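Local coordinates for protein geobacter metallireducens SMUG1 (Geobacter metallireducens, PDB 5H9I) that is a SMUG1 protein of the uracil-DNA glycosylase superfamily, an alpha/beta fold that holds xanthine in a pocket at one end of its central parallel sheet, at residues L56-M60 against G188-A193; Y140-F145 against L166-D171; V112-L117 against H213-A217. The contacts are given in a common frame with arbitrary orientation. Residue numbers count along the deposited sequence, not the author numbering.

Interaction 1 of 3, residues L56-M60 against G188-A193; sequences LFVGM and GVGAFA. With XAN (xanthine), chain B.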
loop_
_atom_site.group_PDB
_atom_site.type_symbol
_atom_site.label_atom_id
_atom_site.label_comp_id
_atom_site.label_asym_id
_atom_site.label_seq_id
_atom_site.Cartn_x
_atom_site.Cartn_y
_atom_site.Cartn_z
ATOM N N LEU A 56 4.312 -5.828 9.817
ATOM C CA LEU A 56 3.492 -5.206 8.757
ATOM C C LEU A 56 4.118 -3.961 8.213
ATOM O O LEU A 56 4.327 -3.043 9.023
ATOM C CB LEU A 56 2.122 -4.892 9.285
ATOM C CG LEU A 56 1.176 -4.215 8.332
ATOM C CD1 LEU A 56 0.861 -5.073 7.148
ATOM C CD2 LEU A 56 -0.118 -3.828 9.018
ATOM N N PHE A 57 4.457 -3.881 6.951
ATOM C CA PHE A 57 4.873 -2.679 6.306
ATOM C C PHE A 57 3.641 -1.962 5.809
ATOM O O PHE A 57 2.740 -2.613 5.247
ATOM C CB PHE A 57 5.803 -3.007 5.122
ATOM C CG PHE A 57 7.158 -3.439 5.476
ATOM C CD1 PHE A 57 8.157 -2.581 5.935
ATOM C CD2 PHE A 57 7.485 -4.801 5.409
ATOM C CE1 PHE A 57 9.412 -3.043 6.256
ATOM C CE2 PHE A 57 8.742 -5.253 5.695
ATOM C CZ PHE A 57 9.704 -4.350 6.144
ATOM N N VAL A 58 3.573 -0.641 5.956
ATOM C CA VAL A 58 2.466 0.161 5.557
ATOM C C VAL A 58 2.943 1.325 4.705
ATOM O O VAL A 58 3.776 2.138 5.113
ATOM C CB VAL A 58 1.693 0.744 6.755
ATOM C CG1 VAL A 58 0.531 1.582 6.379
ATOM C CG2 VAL A 58 1.330 -0.406 7.643
ATOM N N GLY A 59 2.504 1.332 3.435
ATOM C CA GLY A 59 2.769 2.484 2.536
ATOM C C GLY A 59 1.687 3.518 2.685
ATOM O O GLY A 59 0.787 3.358 3.443
ATOM N N MET A 60 1.794 4.531 1.912
ATOM C CA MET A 60 0.854 5.634 1.962
ATOM C C MET A 60 -0.306 5.419 1.024
ATOM O O MET A 60 -1.396 5.269 1.444
ATOM C CB MET A 60 1.588 6.943 1.629
ATOM C CG MET A 60 0.692 8.192 1.550
ATOM S SD MET A 60 1.658 9.795 1.195
ATOM C CE MET A 60 1.990 9.445 -0.480
ATOM N N GLY A 188 6.027 2.071 8.967
ATOM C CA GLY A 188 5.668 2.964 7.910
ATOM C C GLY A 188 6.777 3.052 6.869
ATOM O O GLY A 188 7.947 3.256 7.242
ATOM N N VAL A 189 6.391 2.997 5.623
ATOM C CA VAL A 189 7.372 3.247 4.532
ATOM C C VAL A 189 7.183 4.727 4.181
ATOM O O VAL A 189 6.232 5.137 3.517
ATOM C CB VAL A 189 7.123 2.350 3.363
ATOM C CG1 VAL A 189 8.153 2.631 2.248
ATOM C CG2 VAL A 189 7.108 0.891 3.783
ATOM N N GLY A 190 8.124 5.501 4.711
ATOM C CA GLY A 190 8.039 7.000 4.606
ATOM C C GLY A 190 7.404 7.609 5.802
ATOM O O GLY A 190 6.747 6.963 6.635
ATOM N N ALA A 191 7.598 8.910 5.915
ATOM C CA ALA A 191 7.124 9.646 7.094
ATOM C C ALA A 191 5.639 9.755 7.222
ATOM O O ALA A 191 5.131 9.747 8.354
ATOM C CB ALA A 191 7.735 11.105 7.000
ATOM N N PHE A 192 4.924 9.950 6.116
ATOM C CA PHE A 192 3.463 10.075 6.187
ATOM C C PHE A 192 2.848 8.767 6.714
ATOM O O PHE A 192 2.030 8.767 7.637
ATOM C CB PHE A 192 2.805 10.487 4.892
ATOM C CG PHE A 192 1.332 10.230 4.856
ATOM C CD1 PHE A 192 0.410 11.232 5.206
ATOM C CD2 PHE A 192 0.841 8.912 4.449
ATOM C CE1 PHE A 192 -0.959 10.925 5.144
ATOM C CE2 PHE A 192 -0.431 8.584 4.356
ATOM C CZ PHE A 192 -1.374 9.622 4.702
ATOM N N ALA A 193 3.266 7.663 6.118
ATOM C CA ALA A 193 2.739 6.395 6.591
ATOM C C ALA A 193 3.098 6.160 8.011
ATOM O O ALA A 193 2.258 5.710 8.759
ATOM C CB ALA A 193 3.208 5.229 5.697
HETATM N N9 XAN B . 4.786 3.548 -4.728
HETATM C C4 XAN B . 3.911 3.106 -3.869
HETATM N N3 XAN B . 3.047 2.095 -3.845
HETATM C C2 XAN B . 2.311 1.924 -2.840
HETATM O O2 XAN B . 1.501 1.033 -2.867
HETATM N N1 XAN B . 2.395 2.674 -1.732
HETATM C C6 XAN B . 3.213 3.674 -1.612
HETATM O O6 XAN B . 3.259 4.412 -0.621
HETATM C C5 XAN B . 4.006 3.969 -2.723
HETATM N N7 XAN B . 4.925 4.891 -2.967
HETATM C C8 XAN B . 5.400 4.633 -4.175
#
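The xanthine pocket lies where two adjacent parallel strands of the central four-stranded sheet, 55-59 and 185-189, reach their C-terminal ends, the usual place for a binding site in an alpha/beta fold of the uracil-DNA glycosylase superfamily. Gly59 and Met60 begin the Gly-Met-Asn-Pro-Gly sequence that corresponds to the first signature motif of this superfamily. The strands pair in parallel register, Val58 with Gly188 (CA to CA 4.9 Å), and Val189 N donates an almost linear 2.8 Å hydrogen bond to Val58 O. The same carbonyl oxygen also receives a CA-H...O contact from Gly188 CA at 3.5 Å. Beyond this pair segment 188-193 turns through Gly190, whose positive phi suits glycine and which holds the N-cap position of helix 191-201. The first turn of that helix folds back over the strand ends: Ala193 CB lies 3.2 Å from Val58 O and 3.8 Å from Gly59 C. A side chain on Gly188 would collide with the backbone of Ala193, so glycine lets the helix start this close. The apolar flanks lie to either side of the sheet, with Val58 reaching Leu174 of helix 160-181 and Phe57 CD1 meeting Val189 CG2 at 4.2 Å. Met60 SD stands 4.0 Å from the centroid of the Phe192 ring, an oblique Met-aromatic contact at the pocket margin. Gly59 leaves room for the ligand, since a CB there would clash with xanthine N1, and Met60 N donates a 2.9 Å hydrogen bond to xanthine O6.

Interaction 2 of 3, residues Y140-F145 against L166-D171; sequences YCPLLF and LFAACD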
loop_
_atom_site.group_PDB
_atom_site.type_symbol
_atom_site.label_atom_id
_atom_site.label_comp_id
_atom_site.label_asym_id
_atom_site.label_seq_id
_atom_site.Cartn_x
_atom_site.Cartn_y
_atom_site.Cartn_z
ATOM N N TYR A 140 -1.916 2.265 3.563
ATOM C CA TYR A 140 -2.850 2.938 4.438
ATOM C C TYR A 140 -4.082 3.391 3.670
ATOM O O TYR A 140 -5.191 3.192 4.148
ATOM C CB TYR A 140 -2.120 4.138 5.003
ATOM C CG TYR A 140 -2.988 5.026 5.899
ATOM C CD1 TYR A 140 -3.404 4.579 7.095
ATOM C CD2 TYR A 140 -3.478 6.240 5.413
ATOM C CE1 TYR A 140 -4.256 5.357 7.893
ATOM C CE2 TYR A 140 -4.290 7.004 6.163
ATOM C CZ TYR A 140 -4.623 6.591 7.398
ATOM O OH TYR A 140 -5.471 7.382 8.156
ATOM N N CYS A 141 -3.852 4.003 2.495
ATOM C CA CYS A 141 -4.952 4.546 1.668
ATOM C C CYS A 141 -4.885 3.893 0.326
ATOM O O CYS A 141 -3.875 3.906 -0.297
ATOM C CB CYS A 141 -4.779 6.065 1.613
ATOM S SG CYS A 141 -5.971 6.863 0.490
ATOM N N PRO A 142 -5.964 3.253 -0.084
ATOM C CA PRO A 142 -5.930 2.580 -1.386
ATOM C C PRO A 142 -6.281 3.457 -2.583
ATOM O O PRO A 142 -6.173 2.971 -3.712
ATOM C CB PRO A 142 -6.979 1.529 -1.220
ATOM C CG PRO A 142 -8.003 2.177 -0.382
ATOM C CD PRO A 142 -7.201 2.919 0.677
ATOM N N LEU A 143 -6.662 4.692 -2.349
ATOM C CA LEU A 143 -7.124 5.580 -3.440
ATOM C C LEU A 143 -6.001 6.359 -4.016
ATOM O O LEU A 143 -5.088 6.787 -3.260
ATOM C CB LEU A 143 -8.103 6.517 -2.805
ATOM C CG LEU A 143 -9.361 5.953 -2.224
ATOM C CD1 LEU A 143 -10.201 7.078 -1.607
ATOM C CD2 LEU A 143 -10.146 5.074 -3.157
ATOM N N LEU A 144 -6.073 6.655 -5.324
ATOM C CA LEU A 144 -5.183 7.596 -6.009
ATOM C C LEU A 144 -6.026 8.874 -6.368
ATOM O O LEU A 144 -7.141 8.699 -6.776
ATOM C CB LEU A 144 -4.669 6.967 -7.270
ATOM C CG LEU A 144 -3.636 7.727 -8.039
ATOM C CD1 LEU A 144 -2.246 7.407 -7.543
ATOM C CD2 LEU A 144 -3.667 7.497 -9.525
ATOM N N PHE A 145 -5.513 10.055 -6.033
ATOM C CA PHE A 145 -6.184 11.316 -6.224
ATOM C C PHE A 145 -5.451 12.092 -7.323
ATOM O O PHE A 145 -4.216 12.270 -7.270
ATOM C CB PHE A 145 -6.176 12.087 -4.891
ATOM C CG PHE A 145 -6.821 11.377 -3.777
ATOM C CD1 PHE A 145 -8.183 11.435 -3.575
ATOM C CD2 PHE A 145 -6.024 10.736 -2.859
ATOM C CE1 PHE A 145 -8.778 10.793 -2.505
ATOM C CE2 PHE A 145 -6.618 10.056 -1.788
ATOM C CZ PHE A 145 -7.955 10.124 -1.609
ATOM N N LEU A 166 -11.624 10.516 5.418
ATOM C CA LEU A 166 -10.761 9.542 4.653
ATOM C C LEU A 166 -9.902 8.842 5.693
ATOM O O LEU A 166 -9.827 7.591 5.754
ATOM C CB LEU A 166 -9.922 10.244 3.625
ATOM C CG LEU A 166 -8.816 9.386 2.953
ATOM C CD1 LEU A 166 -9.422 8.282 2.125
ATOM C CD2 LEU A 166 -7.857 10.257 2.164
ATOM N N PHE A 167 -9.253 9.603 6.559
ATOM C CA PHE A 167 -8.352 9.043 7.553
ATOM C C PHE A 167 -9.117 8.213 8.571
ATOM O O PHE A 167 -8.617 7.186 9.074
ATOM C CB PHE A 167 -7.473 10.092 8.252
ATOM C CG PHE A 167 -6.380 10.742 7.372
ATOM C CD1 PHE A 167 -6.214 10.451 6.110
ATOM C CD2 PHE A 167 -5.539 11.665 7.932
ATOM C CE1 PHE A 167 -5.293 11.070 5.297
ATOM C CE2 PHE A 167 -4.566 12.259 7.160
ATOM C CZ PHE A 167 -4.436 11.962 5.859
ATOM N N ALA A 168 -10.352 8.603 8.914
ATOM C CA ALA A 168 -11.131 7.788 9.817
ATOM C C ALA A 168 -11.365 6.386 9.251
ATOM O O ALA A 168 -11.175 5.415 10.012
ATOM C CB ALA A 168 -12.492 8.365 10.110
ATOM N N ALA A 169 -11.687 6.312 7.965
ATOM C CA ALA A 169 -11.958 5.032 7.308
ATOM C C ALA A 169 -10.608 4.166 7.225
ATOM O O ALA A 169 -10.626 2.984 7.520
ATOM C CB ALA A 169 -12.524 5.218 5.942
ATOM N N CYS A 170 -9.536 4.844 6.783
ATOM C CA CYS A 170 -8.239 4.184 6.675
ATOM C C CYS A 170 -7.677 3.741 7.999
ATOM O O CYS A 170 -7.109 2.633 8.174
ATOM C CB CYS A 170 -7.266 5.068 5.901
ATOM S SG CYS A 170 -7.744 5.341 4.173
ATOM N N ASP A 171 -7.873 4.569 9.053
ATOM C CA ASP A 171 -7.432 4.141 10.408
ATOM C C ASP A 171 -8.155 2.870 10.913
ATOM O O ASP A 171 -7.548 2.000 11.508
ATOM C CB ASP A 171 -7.730 5.293 11.440
ATOM C CG ASP A 171 -6.832 6.503 11.340
ATOM O OD1 ASP A 171 -5.861 6.556 10.551
ATOM O OD2 ASP A 171 -7.233 7.547 12.036
HETATM O O HOH W 1 -5.710 1.321 6.130
#
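Leu166 and Cys170, one turn apart on helix 160-181, form the apolar centre facing residues 140-145. Leu166 CD1 touches Leu143 CD1 at 4.0 Å and Cys141 SG at 4.1 Å, while Leu166 CD2 packs on Phe145 CZ at 3.8 Å. Cys170 lies over the Tyr140 ring: its CB is 3.6 Å from the ring centroid in a CH-pi contact, and its SG, 4.6 Å from the same centroid, adds an oblique sulfur-aromatic contact. Phe167 extends the aromatic packing, its face receiving the edge of Tyr140 in an offset edge-to-face pair with centroids 5.8 Å apart and planes at 74°. At the polar edge, Tyr140 OH donates a short 2.6 Å hydrogen bond to Asp171 OD1, and Arg196 binds both partners, through a hydrogen bond to the hydroxyl and a salt bridge to the carboxylate. A water donates to Tyr140 O and to Cys170 O, at 2.8 Å each, tying the loop backbone to the helix. The contact thus joins helix 160-181 to the connection between strand 135-139 of the parallel sheet and strand 144-146, the middle strand of the small antiparallel sheet, with helix 7-19 adding Leu18 against Leu166 and Pro142.

Interaction 3 of 3, residues V112-L117 against H213-A217; sequences VSGRRL and HPSPA. With XAN (xanthine), chain B.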
loop_
_atom_site.group_PDB
_atom_site.type_symbol
_atom_site.label_atom_id
_atom_site.label_comp_id
_atom_site.label_asym_id
_atom_site.label_seq_id
_atom_site.Cartn_x
_atom_site.Cartn_y
_atom_site.Cartn_z
ATOM N N VAL A 112 9.705 2.704 -10.050
ATOM C CA VAL A 112 10.953 2.544 -9.404
ATOM C C VAL A 112 10.801 2.101 -7.942
ATOM O O VAL A 112 11.514 1.213 -7.457
ATOM C CB VAL A 112 11.856 3.824 -9.472
ATOM C CG1 VAL A 112 13.199 3.669 -8.800
ATOM C CG2 VAL A 112 12.067 4.120 -10.993
ATOM N N SER A 113 9.950 2.808 -7.281
ATOM C CA SER A 113 9.701 2.575 -5.845
ATOM C C SER A 113 9.388 1.125 -5.554
ATOM O O SER A 113 10.103 0.458 -4.775
ATOM C CB SER A 113 8.599 3.448 -5.302
ATOM O OG SER A 113 8.947 4.805 -5.248
ATOM N N GLY A 114 8.408 0.596 -6.238
ATOM C CA GLY A 114 8.027 -0.830 -5.996
ATOM C C GLY A 114 9.023 -1.794 -6.526
ATOM O O GLY A 114 9.323 -2.882 -5.986
ATOM N N ARG A 115 9.711 -1.506 -7.645
ATOM C CA ARG A 115 10.810 -2.288 -8.108
ATOM C C ARG A 115 11.912 -2.422 -7.121
ATOM O O ARG A 115 12.423 -3.509 -6.881
ATOM C CB ARG A 115 11.389 -1.732 -9.478
ATOM C CG ARG A 115 12.112 -2.670 -10.293
ATOM C CD ARG A 115 12.478 -2.023 -11.645
ATOM N NE ARG A 115 13.483 -1.039 -11.408
ATOM C CZ ARG A 115 13.487 0.181 -12.018
ATOM N NH1 ARG A 115 12.480 0.564 -12.845
ATOM N NH2 ARG A 115 14.538 0.975 -11.819
ATOM N N ARG A 116 12.230 -1.291 -6.488
ATOM C CA ARG A 116 13.245 -1.313 -5.457
ATOM C C ARG A 116 12.769 -2.129 -4.221
ATOM O O ARG A 116 13.584 -2.879 -3.662
ATOM C CB ARG A 116 13.561 0.117 -5.004
ATOM C CG ARG A 116 14.483 0.853 -6.004
ATOM C CD ARG A 116 14.773 2.245 -5.482
ATOM N NE ARG A 116 15.681 2.918 -6.423
ATOM C CZ ARG A 116 15.986 4.211 -6.342
ATOM N NH1 ARG A 116 15.419 5.009 -5.491
ATOM N NH2 ARG A 116 16.936 4.659 -7.187
ATOM N N LEU A 117 11.578 -1.836 -3.756
ATOM C CA LEU A 117 11.107 -2.510 -2.509
ATOM C C LEU A 117 10.977 -3.982 -2.684
ATOM O O LEU A 117 11.592 -4.782 -1.930
ATOM C CB LEU A 117 9.811 -1.887 -2.063
ATOM C CG LEU A 117 9.157 -2.489 -0.817
ATOM C CD1 LEU A 117 8.818 -1.304 0.087
ATOM C CD2 LEU A 117 7.932 -3.299 -1.070
ATOM N N HIS A 213 11.586 5.807 2.499
ATOM C CA HIS A 213 10.804 5.476 1.320
ATOM C C HIS A 213 11.727 5.284 0.123
ATOM O O HIS A 213 12.727 5.993 -0.027
ATOM C CB HIS A 213 9.840 6.608 1.064
ATOM C CG HIS A 213 8.799 6.281 0.067
ATOM N ND1 HIS A 213 9.081 6.197 -1.280
ATOM C CD2 HIS A 213 7.494 5.973 0.217
ATOM C CE1 HIS A 213 7.972 5.869 -1.919
ATOM N NE2 HIS A 213 7.008 5.777 -1.043
ATOM N N PRO A 214 11.435 4.320 -0.729
ATOM C CA PRO A 214 12.337 3.954 -1.840
ATOM C C PRO A 214 12.310 4.912 -3.042
ATOM O O PRO A 214 13.100 4.607 -3.939
ATOM C CB PRO A 214 11.867 2.511 -2.206
ATOM C CG PRO A 214 10.422 2.483 -1.862
ATOM C CD PRO A 214 10.367 3.261 -0.573
ATOM N N SER A 215 11.457 5.888 -3.065
ATOM C CA SER A 215 11.392 6.753 -4.279
ATOM C C SER A 215 12.675 7.519 -4.532
ATOM O O SER A 215 13.445 7.867 -3.606
ATOM C CB SER A 215 10.181 7.611 -4.418
ATOM O OG SER A 215 10.440 8.861 -4.037
ATOM N N PRO A 216 12.912 7.784 -5.778
ATOM C CA PRO A 216 14.016 8.704 -6.074
ATOM C C PRO A 216 13.932 10.072 -5.457
ATOM O O PRO A 216 14.922 10.789 -5.581
ATOM C CB PRO A 216 13.981 8.742 -7.573
ATOM C CG PRO A 216 13.470 7.442 -8.024
ATOM C CD PRO A 216 12.458 7.042 -6.979
ATOM N N ALA A 217 12.848 10.467 -4.856
ATOM C CA ALA A 217 12.781 11.791 -4.216
ATOM C C ALA A 217 13.626 11.889 -2.958
ATOM O O ALA A 217 13.789 12.971 -2.445
ATOM C CB ALA A 217 11.335 12.159 -4.038
HETATM N N9 XAN B . 4.786 3.548 -4.728
HETATM C C4 XAN B . 3.911 3.106 -3.869
HETATM N N3 XAN B . 3.047 2.095 -3.845
HETATM C C2 XAN B . 2.311 1.924 -2.840
HETATM O O2 XAN B . 1.501 1.033 -2.867
HETATM N N1 XAN B . 2.395 2.674 -1.732
HETATM C C6 XAN B . 3.213 3.674 -1.612
HETATM O O6 XAN B . 3.259 4.412 -0.621
HETATM C C5 XAN B . 4.006 3.969 -2.723
HETATM N N7 XAN B . 4.925 4.891 -2.967
HETATM C C8 XAN B . 5.400 4.633 -4.175
#
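This is a helix-to-loop contact beside the xanthine pocket: the first turns of helix 112-125 pack against the loop that links strand 207-211 to helix 219-235. Pro214 wedges against the helix, its CG 3.6 Å from Ser113 O and 4.4 Å from Leu117 CB. Arg116 reaches across to the loop backbone, where NH1 donates a 2.8 Å hydrogen bond to Pro214 O, while its NH2 is bonded to Asn222 of the following helix. The His-Pro-Ser-Pro sequence corresponds to the second signature motif of the uracil-DNA glycosylase superfamily, and its shape is fixed from within. Ser215 N donates to His213 ND1 at 3.0 Å, and Ser215 OG accepts from Ala217 N at 3.0 Å in an ST turn. With ND1 held in this way, His213 NE2 donates to xanthine N7 at 3.0 Å. Ser113 lines the same pocket, its CB 3.6 Å from xanthine C8 and its OG 3.2 Å from Ser215 CB. Farther out, Val112 CG1 touches Pro216 CG at 3.9 Å.

How the interactions relate
Interactions 1 and 2 are buried, whereas interaction 3 lies partly at the surface, with its centre about 13 Å from that of the chain. Interactions 1 and 2 join directly: Gly59 O and Met60 O probably accept hydrogen bonds from Tyr140 N and Cys141 N, and the Phe192 and Phe167 rings pack together. On another flank of interaction 1, Val189 packs on Pro214 and His213. Interactions 2 and 3 do not touch and lie on opposite sides of the chain's centre. Strand pairing dominates 56-60 with 188-193, aromatic and sulfur packing 140-145 with 166-171, and proline packing with an arginine bond 112-117 with 213-217. Interactions 1 and 3 both contact xanthine.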